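Local atomic coordinates of kinesin-like protein Nod (Drosophila melanogaster, PDB entry 3DC4), a protein that binds and hydrolyses ATP as a nonmotile, microtubule end-tracking kinesin, is required for meiotic segregation of non-exchange chromosomes, and may hold them at the metaphase plate. Residues G53-V58 with E62-H67. Residues are numbered along the deposited sequence; the frame is centred on the assembly and turned at random.
Sequences GKSLIV and EFHFDH
Lys54 runs its side chain along the backbone of Phe65 and Asp66, just past the paired strands of a beta hairpin. Its CB sits 3.2 Å from Phe65 O; CG passes Asp66 O at 3.5 Å, and CD and CE keep close to that same carbonyl. With every torsion beyond CG near 180°, the extended chain carries NZ to a water at 3.0 Å, which donates to Asp66 OD2. Lys54 NZ and Asp66 OD2, 5.5 Å apart, are thus bridged by the water rather than in direct contact, while Asp66 OD1 takes Ile26 N and a salt bridge from Lys333.

Antiparallel pairing is established by Leu56 and Phe63, whose amides and carbonyls bond reciprocally; Phe63 N to Leu56 O is the shorter, at 2.8 Å and 173°. Phe65 N extends the pairing to Lys54 O through a nearly linear N-H...O bond (178°). On the buried face, Leu56 CG meets Phe63 CB and Leu56 CD2 lies 4.0 Å from Phe65 CD2, while Val58 CB lies at the Phe63 ring edge. Helix 319-335 covers Val58, Phe63 and Phe65. On the other face, Ser55 and His64 form a non-hydrogen-bonded pair; Ser55 OG, hydrogen-bonded to Asp52 OD1, comes within 3.0 Å of His64 CD2.

Chemically, this small lobe of the kinesin motor domain combines an apolar face against the C-terminal helix with a hydrated Lys54–Asp66 link, whose attraction is probably softened by the intervening water.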
ATOM      1  N   GLY A  53      18.673 -10.851   7.149  1.00 19.93           N
ATOM      2  CA  GLY A  53      17.476 -10.227   7.689  1.00 21.44           C
ATOM      3  C   GLY A  53      16.421  -9.967   6.625  1.00 21.73           C
ATOM      4  O   GLY A  53      15.410  -9.325   6.889  1.00 22.43           O
ATOM      5  N   LYS A  54      16.648 -10.474   5.421  1.00 19.70           N
ATOM      6  CA  LYS A  54      15.712 -10.268   4.322  1.00 20.26           C
ATOM      7  C   LYS A  54      15.227 -11.580   3.734  1.00 20.39           C
ATOM      8  O   LYS A  54      14.544 -11.597   2.706  1.00 20.48           O
ATOM      9  CB  LYS A  54      16.397  -9.480   3.217  1.00 20.10           C
ATOM     10  CG  LYS A  54      17.015  -8.172   3.663  1.00 18.44           C
ATOM     11  CD  LYS A  54      17.771  -7.566   2.513  1.00 20.70           C
ATOM     12  CE  LYS A  54      18.369  -6.216   2.875  1.00 22.32           C
ATOM     13  NZ  LYS A  54      19.161  -5.702   1.715  1.00 21.62           N
ATOM     14  N   SER A  55      15.586 -12.670   4.398  1.00 19.66           N
ATOM     15  CA  SER A  55      15.268 -14.006   3.928  1.00 19.30           C
ATOM     16  C   SER A  55      14.414 -14.832   4.861  1.00 17.44           C
ATOM     17  O   SER A  55      14.421 -14.647   6.077  1.00 17.92           O
ATOM     18  CB  SER A  55      16.568 -14.773   3.679  1.00 21.18           C
ATOM     19  OG  SER A  55      17.481 -13.978   2.947  1.00 27.23           O
ATOM     20  N   LEU A  56      13.704 -15.783   4.275  1.00 17.24           N
ATOM     21  CA  LEU A  56      12.869 -16.673   5.053  1.00 18.28           C
ATOM     22  C   LEU A  56      12.703 -17.977   4.308  1.00 18.26           C
ATOM     23  O   LEU A  56      12.904 -18.046   3.095  1.00 18.13           O
ATOM     24  CB  LEU A  56      11.495 -16.048   5.325  1.00 20.52           C
ATOM     25  CG  LEU A  56      10.653 -15.610   4.132  1.00 22.58           C
ATOM     26  CD1 LEU A  56       9.189 -15.705   4.520  1.00 24.75           C
ATOM     27  CD2 LEU A  56      11.015 -14.198   3.703  1.00 24.54           C
ATOM     28  N   ILE A  57      12.339 -19.014   5.047  1.00 18.80           N
ATOM     29  CA  ILE A  57      12.147 -20.326   4.469  1.00 19.64           C
ATOM     30  C   ILE A  57      10.778 -20.829   4.853  1.00 17.34           C
ATOM     31  O   ILE A  57      10.398 -20.803   6.022  1.00 17.56           O
ATOM     32  CB  ILE A  57      13.205 -21.311   4.977  1.00 20.78           C
ATOM     33  CG1 ILE A  57      14.589 -20.840   4.527  1.00 23.41           C
ATOM     34  CG2 ILE A  57      12.905 -22.720   4.448  1.00 21.09           C
ATOM     35  CD1 ILE A  57      15.730 -21.549   5.207  1.00 26.23           C
ATOM     36  N   VAL A  58      10.026 -21.253   3.849  1.00 16.93           N
ATOM     37  CA  VAL A  58       8.692 -21.782   4.063  1.00 17.29           C
ATOM     38  C   VAL A  58       8.579 -23.032   3.207  1.00 18.53           C
ATOM     39  O   VAL A  58       8.857 -23.000   2.013  1.00 18.96           O
ATOM     40  CB  VAL A  58       7.611 -20.766   3.653  1.00 16.51           C
ATOM     41  CG1 VAL A  58       6.230 -21.389   3.805  1.00 15.92           C
ATOM     42  CG2 VAL A  58       7.716 -19.520   4.527  1.00 18.56           C
ATOM     43  N   GLU A  62      13.250 -21.178  -0.130  1.00 23.38           N
ATOM     44  CA  GLU A  62      13.939 -20.000   0.365  1.00 23.67           C
ATOM     45  C   GLU A  62      13.488 -18.750  -0.389  1.00 22.70           C
ATOM     46  O   GLU A  62      13.504 -18.707  -1.614  1.00 23.51           O
ATOM     47  CB  GLU A  62      15.444 -20.213   0.230  1.00 28.32           C
ATOM     48  CG  GLU A  62      16.291 -19.322   1.113  1.00 33.50           C
ATOM     49  CD  GLU A  62      17.686 -19.896   1.318  1.00 36.00           C
ATOM     50  OE1 GLU A  62      17.810 -20.907   2.038  1.00 38.82           O
ATOM     51  OE2 GLU A  62      18.648 -19.346   0.750  1.00 38.46           O
ATOM     52  N   PHE A  63      13.075 -17.734   0.356  1.00 19.89           N
ATOM     53  CA  PHE A  63      12.604 -16.486  -0.232  1.00 19.28           C
ATOM     54  C   PHE A  63      13.492 -15.316   0.170  1.00 19.44           C
ATOM     55  O   PHE A  63      13.891 -15.196   1.335  1.00 19.40           O
ATOM     56  CB  PHE A  63      11.169 -16.225   0.222  1.00 18.96           C
ATOM     57  CG  PHE A  63      10.188 -17.217  -0.313  1.00 18.90           C
ATOM     58  CD1 PHE A  63       9.697 -17.098  -1.608  1.00 19.38           C
ATOM     59  CD2 PHE A  63       9.774 -18.287   0.464  1.00 18.02           C
ATOM     60  CE1 PHE A  63       8.807 -18.036  -2.120  1.00 20.37           C
ATOM     61  CE2 PHE A  63       8.886 -19.230  -0.038  1.00 18.52           C
ATOM     62  CZ  PHE A  63       8.400 -19.103  -1.333  1.00 17.54           C
ATOM     63  N   HIS A  64      13.795 -14.457  -0.799  1.00 19.09           N
ATOM     64  CA  HIS A  64      14.637 -13.291  -0.547  1.00 20.70           C
ATOM     65  C   HIS A  64      13.983 -12.011  -1.020  1.00 18.89           C
ATOM     66  O   HIS A  64      13.711 -11.847  -2.204  1.00 19.26           O
ATOM     67  CB  HIS A  64      15.981 -13.425  -1.256  1.00 24.24           C
ATOM     68  CG  HIS A  64      16.729 -14.664  -0.895  1.00 27.29           C
ATOM     69  ND1 HIS A  64      16.590 -15.846  -1.588  1.00 32.04           N
ATOM     70  CD2 HIS A  64      17.610 -14.912   0.102  1.00 31.05           C
ATOM     71  CE1 HIS A  64      17.354 -16.770  -1.034  1.00 30.12           C
ATOM     72  NE2 HIS A  64      17.982 -16.230  -0.005  1.00 32.09           N
ATOM     73  N   PHE A  65      13.753 -11.094  -0.095  1.00 17.29           N
ATOM     74  CA  PHE A  65      13.148  -9.822  -0.449  1.00 19.82           C
ATOM     75  C   PHE A  65      13.983  -8.674   0.094  1.00 18.62           C
ATOM     76  O   PHE A  65      15.170  -8.840   0.356  1.00 19.73           O
ATOM     77  CB  PHE A  65      11.738  -9.767   0.107  1.00 22.51           C
ATOM     78  CG  PHE A  65      10.892 -10.917  -0.333  1.00 26.80           C
ATOM     79  CD1 PHE A  65      10.666 -11.142  -1.684  1.00 30.31           C
ATOM     80  CD2 PHE A  65      10.352 -11.796   0.594  1.00 29.71           C
ATOM     81  CE1 PHE A  65       9.915 -12.231  -2.111  1.00 31.68           C
ATOM     82  CE2 PHE A  65       9.599 -12.891   0.174  1.00 32.07           C
ATOM     83  CZ  PHE A  65       9.383 -13.104  -1.180  1.00 29.94           C
ATOM     84  N   ASP A  66      13.371  -7.509   0.258  1.00 17.58           N
ATOM     85  CA  ASP A  66      14.098  -6.356   0.774  1.00 17.64           C
ATOM     86  C   ASP A  66      13.959  -6.241   2.279  1.00 18.28           C
ATOM     87  O   ASP A  66      14.784  -5.611   2.938  1.00 19.82           O
ATOM     88  CB  ASP A  66      13.586  -5.076   0.132  1.00 18.92           C
ATOM     89  CG  ASP A  66      13.831  -5.047  -1.359  1.00 21.62           C
ATOM     90  OD1 ASP A  66      12.846  -5.082  -2.125  1.00 19.00           O
ATOM     91  OD2 ASP A  66      15.011  -5.012  -1.766  1.00 24.73           O
ATOM     92  N   HIS A  67      12.902  -6.847   2.813  1.00 17.58           N
ATOM     93  CA  HIS A  67      12.620  -6.814   4.245  1.00 20.16           C
ATOM     94  C   HIS A  67      11.863  -8.069   4.641  1.00 19.46           C
ATOM     95  O   HIS A  67      10.941  -8.477   3.947  1.00 20.14           O
ATOM     96  CB  HIS A  67      11.740  -5.606   4.594  1.00 22.42           C
ATOM     97  CG  HIS A  67      12.353  -4.282   4.261  1.00 23.90           C
ATOM     98  ND1 HIS A  67      13.381  -3.733   4.997  1.00 24.10           N
ATOM     99  CD2 HIS A  67      12.090  -3.400   3.266  1.00 24.99           C
ATOM    100  CE1 HIS A  67      13.726  -2.571   4.470  1.00 26.11           C
ATOM    101  NE2 HIS A  67      12.958  -2.345   3.419  1.00 24.42           N
TER
HETATM  102  O   HOH W   1      17.422  -5.315  -0.678  1.00 26.90           O